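Local coordinates for protein halogenase (Chondromyces crocatus, PDB 3E1T) that is an FAD-dependent halogenase that probably chlorinates an aromatic part of chondrochloren during its biosynthesis, at residues L324-M338 with L493-A503. Residues are numbered along the deposited sequence; the frame is centred on the assembly and turned at random.
Sequences LLVARAINTCLAGEM and LVPSRDGLAWA
Trp502 N donates to Thr332 OG1 at 2.8 Å in a nearly straight bond (174°), and the hydroxyl in turn donates to Arg328 O, one turn earlier in helix 315-333. Its methyl group lies anti to the backbone N (OG1 chi1 -56°), which turns OG1 back toward that carbonyl and the incoming amide. From the preceding residue, Asn331 ND2 reaches Leu500 O at 2.8 Å; the acceptor lies in the amide plane, while the donor is tilted from the carbonyl plane. ND2 also bonds Phe25 O of helix 17-27, so that one amide nitrogen links the terminal loop and a second helix. Arg328 grips Gly499 O side-on with two nitrogens, NE at 3.0 Å and NH2 at 3.2 Å, both from one face of the carbonyl. Pro495 CG covers one face of the guanidinium, Leu324 CG of its own helix the other.

The extended Arg328 chain crosses the indole at about a right angle, with CD over the six-membered ring, 3.7 Å from its centroid, in a CH-pi contact. CZ lies farther off-centre in a cation-pi contact, the guanidinium and ring planes 73° apart. Leu493 CD1 covers the opposite indole face, and Leu325 CD2 meets the ring edge at CZ2. A water in the indole plane accepts from Trp502 NE1 (2.7 Å) and donates to Leu325 O. Beyond the Schellman turn at Gly336, Met338 CE packs on Leu493 CD2 at 3.7 Å.

All four direct hydrogen bonds across the contact thus use backbone atoms of the terminal segment: helix side chains take up the carbonyls of Gly499 and Leu500 and the amide of Trp502, while the indole, held on both faces and by water at NE1, buries more surface than any other residue of the contact.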
loop_
_atom_site.group_PDB
_atom_site.type_symbol
_atom_site.label_atom_id
_atom_site.label_comp_id
_atom_site.label_asym_id
_atom_site.label_seq_id
_atom_site.Cartn_x
_atom_site.Cartn_y
_atom_site.Cartn_z
ATOM N N LEU A 324 3.504 2.183 -13.147
ATOM C CA LEU A 324 4.047 1.511 -14.340
ATOM C C LEU A 324 3.004 1.064 -15.358
ATOM O O LEU A 324 3.217 1.187 -16.568
ATOM C CB LEU A 324 4.882 0.297 -13.933
ATOM C CG LEU A 324 5.532 -0.589 -15.003
ATOM C CD1 LEU A 324 6.679 0.132 -15.725
ATOM C CD2 LEU A 324 6.032 -1.871 -14.352
ATOM N N LEU A 325 1.908 0.486 -14.872
ATOM C CA LEU A 325 0.838 -0.000 -15.729
ATOM C C LEU A 325 0.124 1.152 -16.430
ATOM O O LEU A 325 -0.268 1.044 -17.595
ATOM C CB LEU A 325 -0.178 -0.802 -14.905
ATOM C CG LEU A 325 0.283 -2.129 -14.296
ATOM C CD1 LEU A 325 -0.816 -2.678 -13.401
ATOM C CD2 LEU A 325 0.636 -3.109 -15.387
ATOM N N VAL A 326 -0.075 2.243 -15.706
ATOM C CA VAL A 326 -0.730 3.408 -16.298
ATOM C C VAL A 326 0.248 4.070 -17.268
ATOM O O VAL A 326 -0.137 4.427 -18.378
ATOM C CB VAL A 326 -1.255 4.392 -15.233
ATOM C CG1 VAL A 326 -1.608 5.745 -15.856
ATOM C CG2 VAL A 326 -2.476 3.826 -14.582
ATOM N N ALA A 327 1.513 4.166 -16.864
ATOM C CA ALA A 327 2.574 4.724 -17.724
ATOM C C ALA A 327 2.635 4.008 -19.057
ATOM O O ALA A 327 2.763 4.660 -20.087
ATOM C CB ALA A 327 3.918 4.667 -17.035
ATOM N N ARG A 328 2.531 2.675 -19.037
ATOM C CA ARG A 328 2.513 1.864 -20.257
ATOM C C ARG A 328 1.296 2.102 -21.125
ATOM O O ARG A 328 1.398 2.083 -22.361
ATOM C CB ARG A 328 2.602 0.373 -19.943
ATOM C CG ARG A 328 3.975 -0.068 -19.525
ATOM C CD ARG A 328 4.008 -1.540 -19.226
ATOM N NE ARG A 328 5.330 -1.896 -18.718
ATOM C CZ ARG A 328 5.609 -3.004 -18.047
ATOM N NH1 ARG A 328 4.655 -3.892 -17.785
ATOM N NH2 ARG A 328 6.845 -3.213 -17.631
ATOM N N ALA A 329 0.142 2.302 -20.496
ATOM C CA ALA A 329 -1.065 2.618 -21.257
ATOM C C ALA A 329 -0.881 3.969 -21.947
ATOM O O ALA A 329 -1.128 4.088 -23.154
ATOM C CB ALA A 329 -2.306 2.614 -20.365
ATOM N N ILE A 330 -0.405 4.954 -21.185
ATOM C CA ILE A 330 -0.191 6.310 -21.684
ATOM C C ILE A 330 0.908 6.391 -22.764
ATOM O O ILE A 330 0.707 7.042 -23.787
ATOM C CB ILE A 330 0.107 7.297 -20.539
ATOM C CG1 ILE A 330 -1.130 7.459 -19.649
ATOM C CG2 ILE A 330 0.545 8.660 -21.091
ATOM C CD1 ILE A 330 -0.883 8.245 -18.385
ATOM N N ASN A 331 2.045 5.731 -22.533
ATOM C CA ASN A 331 3.153 5.702 -23.503
ATOM C C ASN A 331 2.794 4.968 -24.792
ATOM O O ASN A 331 3.318 5.295 -25.860
ATOM C CB ASN A 331 4.421 5.089 -22.893
ATOM C CG ASN A 331 5.094 6.002 -21.889
ATOM O OD1 ASN A 331 4.885 7.226 -21.893
ATOM N ND2 ASN A 331 5.924 5.416 -21.021
ATOM N N THR A 332 1.892 3.993 -24.695
ATOM C CA THR A 332 1.456 3.214 -25.856
ATOM C C THR A 332 0.381 3.937 -26.680
ATOM O O THR A 332 0.332 3.804 -27.901
ATOM C CB THR A 332 0.960 1.813 -25.439
ATOM O OG1 THR A 332 1.989 1.143 -24.698
ATOM C CG2 THR A 332 0.613 0.971 -26.650
ATOM N N CYS A 333 -0.472 4.700 -26.006
ATOM C CA CYS A 333 -1.525 5.471 -26.668
ATOM C C CYS A 333 -0.991 6.769 -27.284
ATOM O O CYS A 333 -1.439 7.184 -28.352
ATOM C CB CYS A 333 -2.665 5.765 -25.691
ATOM S SG CYS A 333 -3.616 4.291 -25.247
ATOM N N LEU A 334 -0.036 7.400 -26.609
ATOM C CA LEU A 334 0.601 8.608 -27.126
ATOM C C LEU A 334 1.511 8.314 -28.321
ATOM O O LEU A 334 2.008 9.238 -28.974
ATOM C CB LEU A 334 1.385 9.322 -26.031
ATOM C CG LEU A 334 0.594 10.012 -24.923
ATOM C CD1 LEU A 334 1.560 10.588 -23.913
ATOM C CD2 LEU A 334 -0.330 11.094 -25.468
ATOM N N ALA A 335 1.721 7.027 -28.593
ATOM C CA ALA A 335 2.478 6.569 -29.748
ATOM C C ALA A 335 1.543 6.032 -30.841
ATOM O O ALA A 335 1.995 5.429 -31.818
ATOM C CB ALA A 335 3.489 5.513 -29.330
ATOM N N GLY A 336 0.240 6.251 -30.663
ATOM C CA GLY A 336 -0.768 5.903 -31.667
ATOM C C GLY A 336 -0.978 4.420 -31.914
ATOM O O GLY A 336 -1.655 4.036 -32.871
ATOM N N GLU A 337 -0.401 3.583 -31.057
ATOM C CA GLU A 337 -0.595 2.141 -31.154
ATOM C C GLU A 337 -1.682 1.663 -30.200
ATOM O O GLU A 337 -1.932 2.285 -29.162
ATOM C CB GLU A 337 0.713 1.378 -30.932
ATOM C CG GLU A 337 1.724 2.075 -30.039
ATOM C CD GLU A 337 2.931 1.213 -29.733
ATOM O OE1 GLU A 337 3.303 0.385 -30.600
ATOM O OE2 GLU A 337 3.510 1.366 -28.627
ATOM N N MET A 338 -2.326 0.559 -30.574
ATOM C CA MET A 338 -3.459 -0.027 -29.838
ATOM C C MET A 338 -4.637 0.949 -29.733
ATOM O O MET A 338 -4.868 1.745 -30.644
ATOM C CB MET A 338 -3.028 -0.549 -28.459
ATOM C CG MET A 338 -1.598 -1.051 -28.402
ATOM S SD MET A 338 -1.393 -2.472 -27.329
ATOM C CE MET A 338 -1.922 -3.761 -28.460
ATOM N N LEU A 493 -0.715 -9.150 -23.523
ATOM C CA LEU A 493 0.205 -8.037 -23.759
ATOM C C LEU A 493 1.513 -8.262 -23.025
ATOM O O LEU A 493 1.529 -8.810 -21.920
ATOM C CB LEU A 493 -0.415 -6.694 -23.336
ATOM C CG LEU A 493 -1.541 -6.075 -24.171
ATOM C CD1 LEU A 493 -1.889 -4.696 -23.650
ATOM C CD2 LEU A 493 -1.156 -5.991 -25.642
ATOM N N VAL A 494 2.607 -7.850 -23.658
ATOM C CA VAL A 494 3.942 -7.947 -23.082
ATOM C C VAL A 494 4.599 -6.577 -23.176
ATOM O O VAL A 494 4.273 -5.806 -24.075
ATOM C CB VAL A 494 4.822 -9.020 -23.795
ATOM C CG1 VAL A 494 4.281 -10.417 -23.537
ATOM C CG2 VAL A 494 4.925 -8.757 -25.290
ATOM N N PRO A 495 5.503 -6.249 -22.240
ATOM C CA PRO A 495 6.172 -4.962 -22.375
ATOM C C PRO A 495 7.119 -4.905 -23.576
ATOM O O PRO A 495 7.678 -5.927 -23.990
ATOM C CB PRO A 495 6.973 -4.833 -21.071
ATOM C CG PRO A 495 6.391 -5.835 -20.148
ATOM C CD PRO A 495 5.933 -6.955 -21.024
ATOM N N SER A 496 7.270 -3.702 -24.121
ATOM C CA SER A 496 8.314 -3.385 -25.079
ATOM C C SER A 496 9.695 -3.666 -24.474
ATOM O O SER A 496 9.840 -3.715 -23.246
ATOM C CB SER A 496 8.206 -1.909 -25.461
ATOM O OG SER A 496 8.282 -1.078 -24.313
ATOM N N ARG A 497 10.703 -3.843 -25.333
ATOM C CA ARG A 497 12.094 -3.985 -24.888
ATOM C C ARG A 497 12.431 -2.947 -23.813
ATOM O O ARG A 497 13.126 -3.248 -22.842
ATOM C CB ARG A 497 13.065 -3.856 -26.078
ATOM C CG ARG A 497 14.550 -3.951 -25.698
ATOM C CD ARG A 497 15.476 -3.680 -26.879
ATOM N NE ARG A 497 16.648 -2.893 -26.485
ATOM C CZ ARG A 497 17.709 -2.665 -27.261
ATOM N NH1 ARG A 497 17.772 -3.175 -28.490
ATOM N NH2 ARG A 497 18.715 -1.929 -26.805
ATOM N N ASP A 498 11.918 -1.733 -23.998
ATOM C CA ASP A 498 12.127 -0.630 -23.070
ATOM C C ASP A 498 11.461 -0.878 -21.713
ATOM O O ASP A 498 11.926 -0.385 -20.681
ATOM C CB ASP A 498 11.548 0.646 -23.683
ATOM C CG ASP A 498 12.164 1.901 -23.118
ATOM O OD1 ASP A 498 13.130 1.796 -22.321
ATOM O OD2 ASP A 498 11.689 2.999 -23.486
ATOM N N GLY A 499 10.363 -1.632 -21.729
ATOM C CA GLY A 499 9.546 -1.867 -20.533
ATOM C C GLY A 499 8.679 -0.674 -20.158
ATOM O O GLY A 499 8.045 -0.670 -19.095
ATOM N N LEU A 500 8.644 0.331 -21.037
ATOM C CA LEU A 500 7.935 1.584 -20.779
ATOM C C LEU A 500 6.590 1.681 -21.498
ATOM O O LEU A 500 5.820 2.607 -21.252
ATOM C CB LEU A 500 8.819 2.788 -21.140
ATOM C CG LEU A 500 10.041 3.127 -20.281
ATOM C CD1 LEU A 500 10.675 4.441 -20.741
ATOM C CD2 LEU A 500 9.710 3.205 -18.799
ATOM N N ALA A 501 6.322 0.724 -22.386
ATOM C CA ALA A 501 5.066 0.649 -23.129
ATOM C C ALA A 501 4.698 -0.812 -23.405
ATOM O O ALA A 501 5.430 -1.718 -23.007
ATOM C CB ALA A 501 5.179 1.435 -24.436
ATOM N N TRP A 502 3.578 -1.036 -24.093
ATOM C CA TRP A 502 3.132 -2.388 -24.457
ATOM C C TRP A 502 3.529 -2.762 -25.884
ATOM O O TRP A 502 3.496 -1.916 -26.776
ATOM C CB TRP A 502 1.613 -2.522 -24.310
ATOM C CG TRP A 502 1.104 -2.372 -22.903
ATOM C CD1 TRP A 502 0.295 -1.377 -22.427
ATOM C CD2 TRP A 502 1.358 -3.248 -21.793
ATOM N NE1 TRP A 502 0.028 -1.579 -21.094
ATOM C CE2 TRP A 502 0.668 -2.715 -20.674
ATOM C CE3 TRP A 502 2.100 -4.431 -21.632
ATOM C CZ2 TRP A 502 0.702 -3.320 -19.410
ATOM C CZ3 TRP A 502 2.131 -5.036 -20.370
ATOM C CH2 TRP A 502 1.432 -4.478 -19.279
ATOM N N ALA A 503 3.870 -4.034 -26.093
ATOM C CA ALA A 503 4.328 -4.519 -27.403
ATOM C C ALA A 503 3.183 -4.921 -28.328
ATOM O O ALA A 503 3.121 -4.475 -29.484
ATOM C CB ALA A 503 5.309 -5.677 -27.239
HETATM O O HOH W 1 -1.433 -0.696 -18.985
#